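Local atomic coordinates of cell division control protein 11 (Saccharomyces cerevisiae, PDB entry 5AR1), a protein that binds GTP as a septin subunit and assembles with other septins into the filaments that form the collar at the yeast mother-bud neck. Residues Ile147-His152 with Val174-Asp179; Leu188-Ile193 with Leu228-Ile233; Asn170-Ile175 with Pro203-Pro208. All coordinates share one frame; numbering follows the deposited sequence.

Along the chain, strand 142-147 leads into 147-152, and contact 1 closes the loop that carries helix 156-165 when 174-179 arrives beside it. Contact 3 opens on the same strand, 171-175, which contact 1 has just used; it shares Val-174 and Ile-175 with it, and closes at 203-208 after helix 183-199. Contact 2 starts on that helix, inside the loop of contact 3, and ends beyond it at 228-233, so contacts 2 and 3 cross while contact 1 precedes contact 2 in series. Together they tie edge strand 171-175 of the septin G domain to its neighbour and to the segment after helix 183-199, and that helix to the segment following helix 218-228.

Contact 1 (Ile147-His152 with Val174-Asp179); sequences INPTGH and VISKSD
Ile-147 and Ser-176 are joined by a backbone hydrogen bond, Ser-176 N to Ile-147 O at 3.0 Å, and Ile-147 N in turn donates to Val-174 O at 2.8 Å with an angle at hydrogen of 158°. The two bonds flank Ile-175 in a parallel bridge with Ile-147, the pairing of strands 142-147 and 171-175 at the end of a beta-alpha-beta crossover in the P-loop GTPase fold. Where this pairing stops, the chain enters the predicted G4 motif (176-179), whose Lys-177, Ser-178 and Asp-179 are assigned to GTP binding by similarity.

Ser-176 OG turns toward the end of strand 142-147 and the residue after it: a chi1 of 51° sets it between its own backbone N and carbonyl carbon, 2.9 Å from Ile-147 O and 3.1 Å from Asn-148 OD1. Its one proton can serve either acceptor, and a weak hydrogen bond links the same hydroxyl to Ser-38 OG of the predicted G1 motif. Ile-147 O is thus approached by both the amide and the hydroxyl of Ser-176. The side chains of Ile-147 and Ile-175 point to the same face of the sheet, where helix 183-199 covers them through Ile-193. Pro-149 lies against Ser-176 and Ile-175 at once: its CD is 3.2 Å from Ser-176 O, while its CB meets Ile-175 CG2 at 3.8 Å.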
ATOM      1  N   ILE A 147      -8.210   4.604   3.018  1.00141.95           N
ATOM      2  CA  ILE A 147      -8.873   4.996   4.258  1.00143.29           C
ATOM      3  C   ILE A 147      -9.772   6.185   4.008  1.00154.61           C
ATOM      4  O   ILE A 147      -9.327   7.186   3.446  1.00152.64           O
ATOM      5  CB  ILE A 147      -7.899   5.229   5.441  1.00140.96           C
ATOM      6  CG1 ILE A 147      -6.924   4.052   5.605  1.00138.40           C
ATOM      7  CG2 ILE A 147      -8.669   5.461   6.736  1.00143.37           C
ATOM      8  CD1 ILE A 147      -5.618   4.405   6.247  1.00140.29           C
ATOM      9  N   ASN A 148     -11.051   6.061   4.407  1.00160.24           N
ATOM     10  CA  ASN A 148     -12.029   7.138   4.300  1.00166.64           C
ATOM     11  C   ASN A 148     -11.703   8.148   5.416  1.00172.07           C
ATOM     12  O   ASN A 148     -11.514   7.737   6.566  1.00170.20           O
ATOM     13  CB  ASN A 148     -13.457   6.599   4.423  1.00174.91           C
ATOM     14  CG  ASN A 148     -13.891   5.678   3.300  1.00205.00           C
ATOM     15  OD1 ASN A 148     -13.364   5.706   2.178  1.00195.59           O
ATOM     16  ND2 ASN A 148     -14.905   4.861   3.573  1.00204.24           N
ATOM     17  N   PRO A 149     -11.549   9.453   5.107  1.00171.38           N
ATOM     18  CA  PRO A 149     -11.170  10.405   6.162  1.00170.49           C
ATOM     19  C   PRO A 149     -12.316  10.895   7.070  1.00183.77           C
ATOM     20  O   PRO A 149     -13.382  10.267   7.165  1.00186.98           O
ATOM     21  CB  PRO A 149     -10.510  11.544   5.380  1.00170.59           C
ATOM     22  CG  PRO A 149     -11.170  11.516   4.051  1.00179.11           C
ATOM     23  CD  PRO A 149     -11.694  10.125   3.799  1.00175.88           C
ATOM     24  N   THR A 150     -12.047  12.033   7.763  1.00183.83           N
ATOM     25  CA  THR A 150     -12.872  12.763   8.731  1.00190.10           C
ATOM     26  C   THR A 150     -13.053  11.940  10.008  1.00196.47           C
ATOM     27  O   THR A 150     -12.581  12.376  11.065  1.00194.62           O
ATOM     28  CB  THR A 150     -14.185  13.284   8.119  1.00207.04           C
ATOM     29  N   GLY A 151     -13.691  10.761   9.873  1.00196.47           N
ATOM     30  CA  GLY A 151     -14.011   9.811  10.936  1.00197.85           C
ATOM     31  C   GLY A 151     -12.840   9.439  11.817  1.00197.20           C
ATOM     32  O   GLY A 151     -12.180   8.431  11.562  1.00192.39           O
ATOM     33  N   HIS A 152     -12.607  10.281  12.874  1.00195.10           N
ATOM     34  CA  HIS A 152     -11.551  10.285  13.905  1.00190.91           C
ATOM     35  C   HIS A 152     -10.660   9.026  13.932  1.00188.85           C
ATOM     36  O   HIS A 152     -11.032   7.996  14.513  1.00191.11           O
ATOM     37  CB  HIS A 152     -12.142  10.563  15.300  1.00195.99           C
ATOM     38  N   VAL A 174      -3.402   4.790   2.431  1.00126.39           N
ATOM     39  CA  VAL A 174      -3.732   5.940   1.584  1.00127.53           C
ATOM     40  C   VAL A 174      -5.028   6.562   2.055  1.00136.06           C
ATOM     41  O   VAL A 174      -5.786   5.907   2.759  1.00137.02           O
ATOM     42  CB  VAL A 174      -3.703   5.700   0.044  1.00134.14           C
ATOM     43  CG1 VAL A 174      -2.345   5.189  -0.427  1.00131.31           C
ATOM     44  CG2 VAL A 174      -4.804   4.764  -0.405  1.00139.28           C
ATOM     45  N   ILE A 175      -5.260   7.835   1.714  1.00136.07           N
ATOM     46  CA  ILE A 175      -6.451   8.571   2.120  1.00140.54           C
ATOM     47  C   ILE A 175      -7.270   8.966   0.901  1.00152.33           C
ATOM     48  O   ILE A 175      -6.802   9.723   0.049  1.00152.20           O
ATOM     49  CB  ILE A 175      -6.133   9.775   3.054  1.00141.74           C
ATOM     50  CG1 ILE A 175      -5.335   9.330   4.301  1.00138.23           C
ATOM     51  CG2 ILE A 175      -7.418  10.507   3.468  1.00147.32           C
ATOM     52  CD1 ILE A 175      -4.632  10.476   5.079  1.00148.41           C
ATOM     53  N   SER A 176      -8.498   8.441   0.832  1.00155.88           N
ATOM     54  CA  SER A 176      -9.465   8.704  -0.231  1.00163.18           C
ATOM     55  C   SER A 176     -10.108  10.083  -0.038  1.00172.06           C
ATOM     56  O   SER A 176     -10.030  10.637   1.059  1.00169.28           O
ATOM     57  CB  SER A 176     -10.540   7.627  -0.218  1.00172.10           C
ATOM     58  OG  SER A 176     -11.062   7.479   1.090  1.00182.90           O
ATOM     59  N   LYS A 177     -10.732  10.639  -1.110  1.00175.99           N
ATOM     60  CA  LYS A 177     -11.420  11.943  -1.129  1.00181.14           C
ATOM     61  C   LYS A 177     -10.588  13.087  -0.488  1.00182.30           C
ATOM     62  O   LYS A 177     -11.133  13.928   0.234  1.00184.14           O
ATOM     63  CB  LYS A 177     -12.819  11.821  -0.492  1.00188.78           C
ATOM     64  CG  LYS A 177     -13.975  12.033  -1.459  1.00206.70           C
ATOM     65  CD  LYS A 177     -15.313  11.973  -0.720  1.00218.80           C
ATOM     66  CE  LYS A 177     -16.503  12.187  -1.621  1.00234.10           C
ATOM     67  NZ  LYS A 177     -17.780  11.994  -0.889  1.00242.40           N
ATOM     68  N   SER A 178      -9.265  13.099  -0.756  1.00174.42           N
ATOM     69  CA  SER A 178      -8.306  14.071  -0.215  1.00170.73           C
ATOM     70  C   SER A 178      -8.659  15.522  -0.553  1.00180.93           C
ATOM     71  O   SER A 178      -8.515  16.401   0.299  1.00179.89           O
ATOM     72  CB  SER A 178      -6.894  13.754  -0.697  1.00169.37           C
ATOM     73  OG  SER A 178      -6.589  12.373  -0.574  1.00177.55           O
ATOM     74  N   ASP A 179      -9.146  15.756  -1.789  1.00184.07           N
ATOM     75  CA  ASP A 179      -9.532  17.064  -2.334  1.00190.16           C
ATOM     76  C   ASP A 179     -10.830  17.649  -1.739  1.00199.92           C
ATOM     77  O   ASP A 179     -11.089  18.840  -1.926  1.00204.42           O
ATOM     78  CB  ASP A 179      -9.606  17.021  -3.877  1.00197.16           C
ATOM     79  CG  ASP A 179     -10.044  15.689  -4.465  1.00210.69           C
ATOM     80  OD1 ASP A 179     -11.211  15.290  -4.234  1.00221.88           O
ATOM     81  OD2 ASP A 179      -9.218  15.042  -5.146  1.00208.05           O
TER

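Contact 2 (Leu188-Ile193 with Leu228-Ile233); sequences LNKKLI and LLPFAI
Lys-190 reaches from helix 183-199 across to the 228-233 segment and hydrogen-bonds through NZ to Leu-228 O at 2.8 Å. The ammonium comes in well off the line of that carbonyl, with a C=O...N angle of 130°, and tilted from its plane. Extended beyond CG, the chain carries CE past two backbone oxygens that lie on one side of it, 3.4 Å from Pro-230 O and 3.5 Å from Leu-228 O. Nearer the helix, CG passes Pro-230 CD at 3.8 Å, the lysine and the proline ring sliding past each other in opposite directions. One turn further along, Ile-193 meets the same ring obliquely: its CG2, anti to the backbone N, touches Pro-230 CG at 3.5 Å. The ring therefore presents CD to the lysine and CG to the isoleucine, two adjacent ring atoms, one for each of two helix residues three apart.

A cis peptide bond before Pro-230 shapes the backbone here, between the oxygens of Leu-228 and Pro-230. Ile-175 of strand 171-175 touches Pro-230 as well as Lys-190 and Ile-193, so that helix, strand and loop meet at one place in the septin G domain. Ala-232 CB, near Lys-190 CE, also touches Ser-178, a GTP-binding residue by similarity. A second carbonyl, Tyr-240 O, accepts a hydrogen bond from Lys-190 NZ. While CB and CG of the lysine pack on Pro-230 CD, its end joins the carbonyls of Leu-228 and of Tyr-240 in strand 239-240, two backbone oxygens that would stabilise the ammonium in its probably charged form.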
ATOM      1  N   LEU A 188      -4.743  16.733  10.550  1.00128.21           N
ATOM      2  CA  LEU A 188      -5.399  16.057  11.662  1.00130.10           C
ATOM      3  C   LEU A 188      -5.520  14.571  11.362  1.00131.80           C
ATOM      4  O   LEU A 188      -4.835  13.787  12.009  1.00128.07           O
ATOM      5  CB  LEU A 188      -6.765  16.680  11.922  1.00136.65           C
ATOM      6  CG  LEU A 188      -7.576  16.069  13.039  1.00145.12           C
ATOM      7  CD1 LEU A 188      -8.034  17.142  14.015  1.00152.09           C
ATOM      8  CD2 LEU A 188      -8.786  15.360  12.481  1.00151.26           C
ATOM      9  N   ASN A 189      -6.326  14.199  10.342  1.00130.48           N
ATOM     10  CA  ASN A 189      -6.532  12.821   9.894  1.00128.86           C
ATOM     11  C   ASN A 189      -5.201  12.076   9.716  1.00127.69           C
ATOM     12  O   ASN A 189      -5.076  10.956  10.211  1.00126.69           O
ATOM     13  CB  ASN A 189      -7.350  12.790   8.611  1.00132.73           C
ATOM     14  CG  ASN A 189      -8.826  12.655   8.856  1.00171.12           C
ATOM     15  OD1 ASN A 189      -9.333  11.561   9.143  1.00173.88           O
ATOM     16  ND2 ASN A 189      -9.550  13.763   8.747  1.00166.11           N
ATOM     17  N   LYS A 190      -4.188  12.716   9.088  1.00120.84           N
ATOM     18  CA  LYS A 190      -2.875  12.095   8.938  1.00116.18           C
ATOM     19  C   LYS A 190      -2.324  11.705  10.323  1.00119.62           C
ATOM     20  O   LYS A 190      -2.118  10.515  10.568  1.00118.74           O
ATOM     21  CB  LYS A 190      -1.910  12.989   8.141  1.00116.68           C
ATOM     22  CG  LYS A 190      -2.087  12.883   6.627  1.00124.37           C
ATOM     23  CD  LYS A 190      -0.796  13.250   5.902  1.00126.07           C
ATOM     24  CE  LYS A 190      -0.959  13.247   4.401  1.00133.49           C
ATOM     25  NZ  LYS A 190       0.314  13.564   3.700  1.00134.30           N
ATOM     26  N   LYS A 191      -2.239  12.684  11.256  1.00117.43           N
ATOM     27  CA  LYS A 191      -1.789  12.541  12.651  1.00116.91           C
ATOM     28  C   LYS A 191      -2.468  11.347  13.361  1.00123.04           C
ATOM     29  O   LYS A 191      -1.769  10.511  13.934  1.00122.01           O
ATOM     30  CB  LYS A 191      -2.071  13.856  13.421  1.00121.69           C
ATOM     31  CG  LYS A 191      -1.473  13.936  14.833  1.00130.02           C
ATOM     32  CD  LYS A 191      -2.142  14.973  15.727  1.00138.27           C
ATOM     33  CE  LYS A 191      -1.500  16.344  15.612  1.00159.20           C
ATOM     34  NZ  LYS A 191      -2.037  17.312  16.621  1.00174.21           N
ATOM     35  N   LEU A 192      -3.819  11.274  13.306  1.00122.46           N
ATOM     36  CA  LEU A 192      -4.621  10.249  13.974  1.00124.81           C
ATOM     37  C   LEU A 192      -4.397   8.842  13.387  1.00128.25           C
ATOM     38  O   LEU A 192      -4.112   7.914  14.142  1.00128.64           O
ATOM     39  CB  LEU A 192      -6.127  10.608  14.002  1.00129.67           C
ATOM     40  CG  LEU A 192      -6.580  12.039  14.402  1.00138.37           C
ATOM     41  CD1 LEU A 192      -8.098  12.163  14.346  1.00144.26           C
ATOM     42  CD2 LEU A 192      -6.102  12.446  15.816  1.00141.93           C
ATOM     43  N   ILE A 193      -4.493   8.682  12.050  1.00122.53           N
ATOM     44  CA  ILE A 193      -4.283   7.394  11.397  1.00119.67           C
ATOM     45  C   ILE A 193      -2.932   6.840  11.830  1.00120.85           C
ATOM     46  O   ILE A 193      -2.837   5.660  12.175  1.00120.07           O
ATOM     47  CB  ILE A 193      -4.402   7.516   9.865  1.00121.68           C
ATOM     48  CG1 ILE A 193      -5.844   7.833   9.450  1.00126.05           C
ATOM     49  CG2 ILE A 193      -3.909   6.234   9.174  1.00122.33           C
ATOM     50  CD1 ILE A 193      -5.963   8.500   8.079  1.00134.30           C
ATOM     51  N   LEU A 228       5.152  11.628   4.345  1.00105.50           N
ATOM     52  CA  LEU A 228       3.968  11.826   3.511  1.00107.01           C
ATOM     53  C   LEU A 228       2.827  10.868   3.848  1.00114.04           C
ATOM     54  O   LEU A 228       1.665  11.144   3.530  1.00116.35           O
ATOM     55  CB  LEU A 228       4.352  11.771   2.021  1.00106.91           C
ATOM     56  CG  LEU A 228       5.462  12.747   1.575  1.00108.87           C
ATOM     57  CD1 LEU A 228       5.926  12.445   0.165  1.00109.57           C
ATOM     58  CD2 LEU A 228       5.020  14.181   1.690  1.00108.22           C
ATOM     59  N   LEU A 229       3.161   9.768   4.538  1.00110.70           N
ATOM     60  CA  LEU A 229       2.241   8.723   4.988  1.00111.75           C
ATOM     61  C   LEU A 229       1.247   9.233   6.021  1.00116.94           C
ATOM     62  O   LEU A 229       1.673   9.945   6.951  1.00115.85           O
ATOM     63  CB  LEU A 229       3.049   7.575   5.612  1.00110.29           C
ATOM     64  CG  LEU A 229       3.006   6.213   4.975  1.00115.47           C
ATOM     65  CD1 LEU A 229       2.646   6.262   3.500  1.00116.45           C
ATOM     66  CD2 LEU A 229       4.311   5.517   5.188  1.00117.12           C
ATOM     67  N   PRO A 230      -0.055   8.825   5.937  1.00115.63           N
ATOM     68  CA  PRO A 230      -0.707   8.026   4.882  1.00116.92           C
ATOM     69  C   PRO A 230      -0.825   8.847   3.599  1.00123.16           C
ATOM     70  O   PRO A 230      -1.275   9.992   3.652  1.00125.63           O
ATOM     71  CB  PRO A 230      -2.099   7.717   5.472  1.00121.19           C
ATOM     72  CG  PRO A 230      -2.037   8.119   6.898  1.00125.48           C
ATOM     73  CD  PRO A 230      -1.052   9.244   6.934  1.00119.38           C
ATOM     74  N   PHE A 231      -0.388   8.288   2.452  1.00118.37           N
ATOM     75  CA  PHE A 231      -0.405   9.007   1.183  1.00119.06           C
ATOM     76  C   PHE A 231      -1.769   9.565   0.779  1.00125.67           C
ATOM     77  O   PHE A 231      -2.713   8.807   0.642  1.00127.90           O
ATOM     78  CB  PHE A 231       0.173   8.140   0.053  1.00121.31           C
ATOM     79  CG  PHE A 231       1.629   7.755   0.189  1.00119.68           C
ATOM     80  CD1 PHE A 231       2.565   8.662   0.685  1.00119.49           C
ATOM     81  CD2 PHE A 231       2.083   6.515  -0.261  1.00122.27           C
ATOM     82  CE1 PHE A 231       3.912   8.312   0.785  1.00118.08           C
ATOM     83  CE2 PHE A 231       3.434   6.165  -0.160  1.00122.37           C
ATOM     84  CZ  PHE A 231       4.336   7.064   0.367  1.00117.72           C
ATOM     85  N   ALA A 232      -1.874  10.886   0.613  1.00123.36           N
ATOM     86  CA  ALA A 232      -3.099  11.516   0.120  1.00128.75           C
ATOM     87  C   ALA A 232      -2.771  11.762  -1.347  1.00136.30           C
ATOM     88  O   ALA A 232      -2.320  12.848  -1.725  1.00137.02           O
ATOM     89  CB  ALA A 232      -3.356  12.823   0.854  1.00130.26           C
ATOM     90  N   ILE A 233      -2.877  10.688  -2.141  1.00134.90           N
ATOM     91  CA  ILE A 233      -2.490  10.592  -3.549  1.00137.32           C
ATOM     92  C   ILE A 233      -3.668  10.965  -4.487  1.00147.99           C
ATOM     93  O   ILE A 233      -4.602  10.190  -4.631  1.00151.13           O
ATOM     94  CB  ILE A 233      -1.838   9.180  -3.787  1.00138.96           C
ATOM     95  CG1 ILE A 233      -1.362   8.971  -5.225  1.00143.13           C
ATOM     96  CG2 ILE A 233      -2.700   8.009  -3.332  1.00141.33           C
ATOM     97  CD1 ILE A 233      -0.017   8.124  -5.305  1.00149.15           C
TER

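Contact 3 (Asn170-Ile175 with Pro203-Pro208); sequences NIIPVI and PIYNFP
Tyr-205 packs on Asn-170 and Ile-172 at the start of strand 171-175. Its CB lies 3.7 Å from Ile-172 CG2, the two side chains running side by side and pointing the same way. With CG anti to the backbone N (chi1 -176°), the ring is carried toward Asn-170: CD1 stands 3.2 Å from Asn-170 OD1, which sits at the ring edge near its plane, and CE1 is 3.8 Å from Asn-170 ND2. Amide and ring planes are turned 59° apart. Over one face of the ring lies Pro-208 CD, offset toward the rim, and the side chain also touches Asp-283 and Leu-284 of helix 274-290.

In the septin G domain this segment, 203-208, follows helix 183-199 and passes across the beginning of edge strand 171-175, joined to it by the bond from Tyr-205 N to Ile-171 O (2.8 Å, 169° at the hydrogen). The preceding residue, Ile-204, reaches two residues of the strand: its CG1 meets Pro-173 CD at 3.7 Å, and its CD1 meets Ile-171 CG2 at 3.8 Å, crossing that isoleucine at about a right angle. Asn-170 ND2 donates in addition to His-141 O.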
ATOM      1  N   ASN A 170       2.454  -6.240   1.726  1.00144.60           N
ATOM      2  CA  ASN A 170       3.040  -4.943   2.135  1.00138.06           C
ATOM      3  C   ASN A 170       1.958  -3.870   2.136  1.00138.45           C
ATOM      4  O   ASN A 170       1.659  -3.330   1.065  1.00139.66           O
ATOM      5  CB  ASN A 170       4.166  -4.522   1.179  1.00134.60           C
ATOM      6  CG  ASN A 170       5.497  -5.147   1.465  1.00146.17           C
ATOM      7  OD1 ASN A 170       5.843  -5.431   2.618  1.00141.65           O
ATOM      8  ND2 ASN A 170       6.323  -5.245   0.435  1.00131.58           N
ATOM      9  N   ILE A 171       1.350  -3.570   3.306  1.00130.69           N
ATOM     10  CA  ILE A 171       0.268  -2.573   3.339  1.00128.40           C
ATOM     11  C   ILE A 171       0.801  -1.151   3.434  1.00127.60           C
ATOM     12  O   ILE A 171       1.539  -0.845   4.366  1.00123.68           O
ATOM     13  CB  ILE A 171      -0.815  -2.885   4.432  1.00132.07           C
ATOM     14  CG1 ILE A 171      -1.667  -4.118   4.017  1.00136.02           C
ATOM     15  CG2 ILE A 171      -1.723  -1.658   4.718  1.00130.35           C
ATOM     16  CD1 ILE A 171      -2.414  -4.770   5.092  1.00130.83           C
ATOM     17  N   ILE A 172       0.410  -0.286   2.485  1.00126.46           N
ATOM     18  CA  ILE A 172       0.777   1.138   2.522  1.00124.87           C
ATOM     19  C   ILE A 172      -0.545   1.976   2.655  1.00129.00           C
ATOM     20  O   ILE A 172      -1.416   1.881   1.789  1.00131.87           O
ATOM     21  CB  ILE A 172       1.784   1.607   1.401  1.00128.35           C
ATOM     22  CG1 ILE A 172       1.179   1.678   0.005  1.00133.52           C
ATOM     23  CG2 ILE A 172       3.052   0.752   1.354  1.00129.46           C
ATOM     24  CD1 ILE A 172       1.051   3.069  -0.458  1.00146.71           C
ATOM     25  N   PRO A 173      -0.783   2.687   3.785  1.00123.99           N
ATOM     26  CA  PRO A 173      -2.072   3.398   3.947  1.00125.26           C
ATOM     27  C   PRO A 173      -2.238   4.660   3.098  1.00127.12           C
ATOM     28  O   PRO A 173      -1.316   5.473   3.012  1.00122.82           O
ATOM     29  CB  PRO A 173      -2.119   3.697   5.444  1.00125.42           C
ATOM     30  CG  PRO A 173      -0.698   3.815   5.842  1.00126.42           C
ATOM     31  CD  PRO A 173       0.097   2.904   4.954  1.00122.54           C
ATOM     32  N   VAL A 174      -3.402   4.790   2.431  1.00126.39           N
ATOM     33  CA  VAL A 174      -3.732   5.940   1.584  1.00127.53           C
ATOM     34  C   VAL A 174      -5.028   6.562   2.055  1.00136.06           C
ATOM     35  O   VAL A 174      -5.786   5.907   2.759  1.00137.02           O
ATOM     36  CB  VAL A 174      -3.703   5.700   0.044  1.00134.14           C
ATOM     37  CG1 VAL A 174      -2.345   5.189  -0.427  1.00131.31           C
ATOM     38  CG2 VAL A 174      -4.804   4.764  -0.405  1.00139.28           C
ATOM     39  N   ILE A 175      -5.260   7.835   1.714  1.00136.07           N
ATOM     40  CA  ILE A 175      -6.451   8.571   2.120  1.00140.54           C
ATOM     41  C   ILE A 175      -7.270   8.966   0.901  1.00152.33           C
ATOM     42  O   ILE A 175      -6.802   9.723   0.049  1.00152.20           O
ATOM     43  CB  ILE A 175      -6.133   9.775   3.054  1.00141.74           C
ATOM     44  CG1 ILE A 175      -5.335   9.330   4.301  1.00138.23           C
ATOM     45  CG2 ILE A 175      -7.418  10.507   3.468  1.00147.32           C
ATOM     46  CD1 ILE A 175      -4.632  10.476   5.079  1.00148.41           C
ATOM     47  N   PRO A 203       1.128  -3.656  11.299  1.00128.91           N
ATOM     48  CA  PRO A 203       2.274  -3.929  10.429  1.00127.86           C
ATOM     49  C   PRO A 203       2.085  -3.376   9.012  1.00130.70           C
ATOM     50  O   PRO A 203       1.527  -4.043   8.129  1.00134.84           O
ATOM     51  CB  PRO A 203       2.437  -5.441  10.526  1.00134.14           C
ATOM     52  CG  PRO A 203       1.106  -5.957  10.938  1.00141.59           C
ATOM     53  CD  PRO A 203       0.274  -4.851  11.472  1.00134.98           C
ATOM     54  N   ILE A 204       2.557  -2.127   8.821  1.00120.53           N
ATOM     55  CA  ILE A 204       2.505  -1.334   7.604  1.00117.55           C
ATOM     56  C   ILE A 204       3.891  -1.338   6.968  1.00121.15           C
ATOM     57  O   ILE A 204       4.859  -1.522   7.705  1.00121.34           O
ATOM     58  CB  ILE A 204       1.996   0.072   8.076  1.00119.13           C
ATOM     59  CG1 ILE A 204       0.596   0.324   7.533  1.00122.25           C
ATOM     60  CG2 ILE A 204       2.953   1.313   7.855  1.00115.18           C
ATOM     61  CD1 ILE A 204      -0.451  -0.606   8.124  1.00146.69           C
ATOM     62  N   TYR A 205       4.013  -1.174   5.616  1.00118.45           N
ATOM     63  CA  TYR A 205       5.331  -1.114   4.952  1.00118.30           C
ATOM     64  C   TYR A 205       5.826   0.260   5.231  1.00123.45           C
ATOM     65  O   TYR A 205       5.241   1.225   4.729  1.00123.46           O
ATOM     66  CB  TYR A 205       5.239  -1.318   3.431  1.00120.85           C
ATOM     67  CG  TYR A 205       6.575  -1.353   2.713  1.00121.98           C
ATOM     68  CD1 TYR A 205       7.302  -2.532   2.609  1.00125.78           C
ATOM     69  CD2 TYR A 205       7.108  -0.208   2.124  1.00121.41           C
ATOM     70  CE1 TYR A 205       8.517  -2.581   1.934  1.00126.55           C
ATOM     71  CE2 TYR A 205       8.330  -0.242   1.447  1.00123.32           C
ATOM     72  CZ  TYR A 205       9.021  -1.439   1.335  1.00133.14           C
ATOM     73  OH  TYR A 205      10.230  -1.505   0.682  1.00134.66           O
ATOM     74  N   ASN A 206       6.841   0.380   6.082  1.00121.30           N
ATOM     75  CA  ASN A 206       7.305   1.711   6.445  1.00118.90           C
ATOM     76  C   ASN A 206       8.638   2.107   5.768  1.00123.61           C
ATOM     77  O   ASN A 206       9.501   2.728   6.385  1.00123.30           O
ATOM     78  CB  ASN A 206       7.356   1.840   7.954  1.00117.99           C
ATOM     79  CG  ASN A 206       7.545   3.249   8.391  1.00132.93           C
ATOM     80  OD1 ASN A 206       6.981   4.180   7.806  1.00123.34           O
ATOM     81  ND2 ASN A 206       8.435   3.433   9.350  1.00129.50           N
ATOM     82  N   PHE A 207       8.781   1.777   4.482  1.00120.51           N
ATOM     83  CA  PHE A 207       9.954   2.102   3.673  1.00119.52           C
ATOM     84  C   PHE A 207      11.292   1.642   4.330  1.00127.32           C
ATOM     85  O   PHE A 207      12.197   2.464   4.553  1.00126.05           O
ATOM     86  CB  PHE A 207       9.935   3.596   3.296  1.00117.36           C
ATOM     87  CG  PHE A 207       8.707   3.914   2.480  1.00117.45           C
ATOM     88  CD1 PHE A 207       8.667   3.632   1.120  1.00120.76           C
ATOM     89  CD2 PHE A 207       7.554   4.385   3.087  1.00118.04           C
ATOM     90  CE1 PHE A 207       7.510   3.856   0.378  1.00124.17           C
ATOM     91  CE2 PHE A 207       6.399   4.616   2.341  1.00119.55           C
ATOM     92  CZ  PHE A 207       6.389   4.363   0.992  1.00121.11           C
ATOM     93  N   PRO A 208      11.405   0.320   4.652  1.00127.75           N
ATOM     94  CA  PRO A 208      12.657  -0.205   5.234  1.00130.21           C
ATOM     95  C   PRO A 208      13.802  -0.043   4.249  1.00134.21           C
ATOM     96  O   PRO A 208      13.602  -0.246   3.050  1.00135.73           O
ATOM     97  CB  PRO A 208      12.355  -1.694   5.434  1.00136.46           C
ATOM     98  CG  PRO A 208      10.872  -1.814   5.378  1.00140.11           C
ATOM     99  CD  PRO A 208      10.435  -0.766   4.431  1.00132.18           C
TER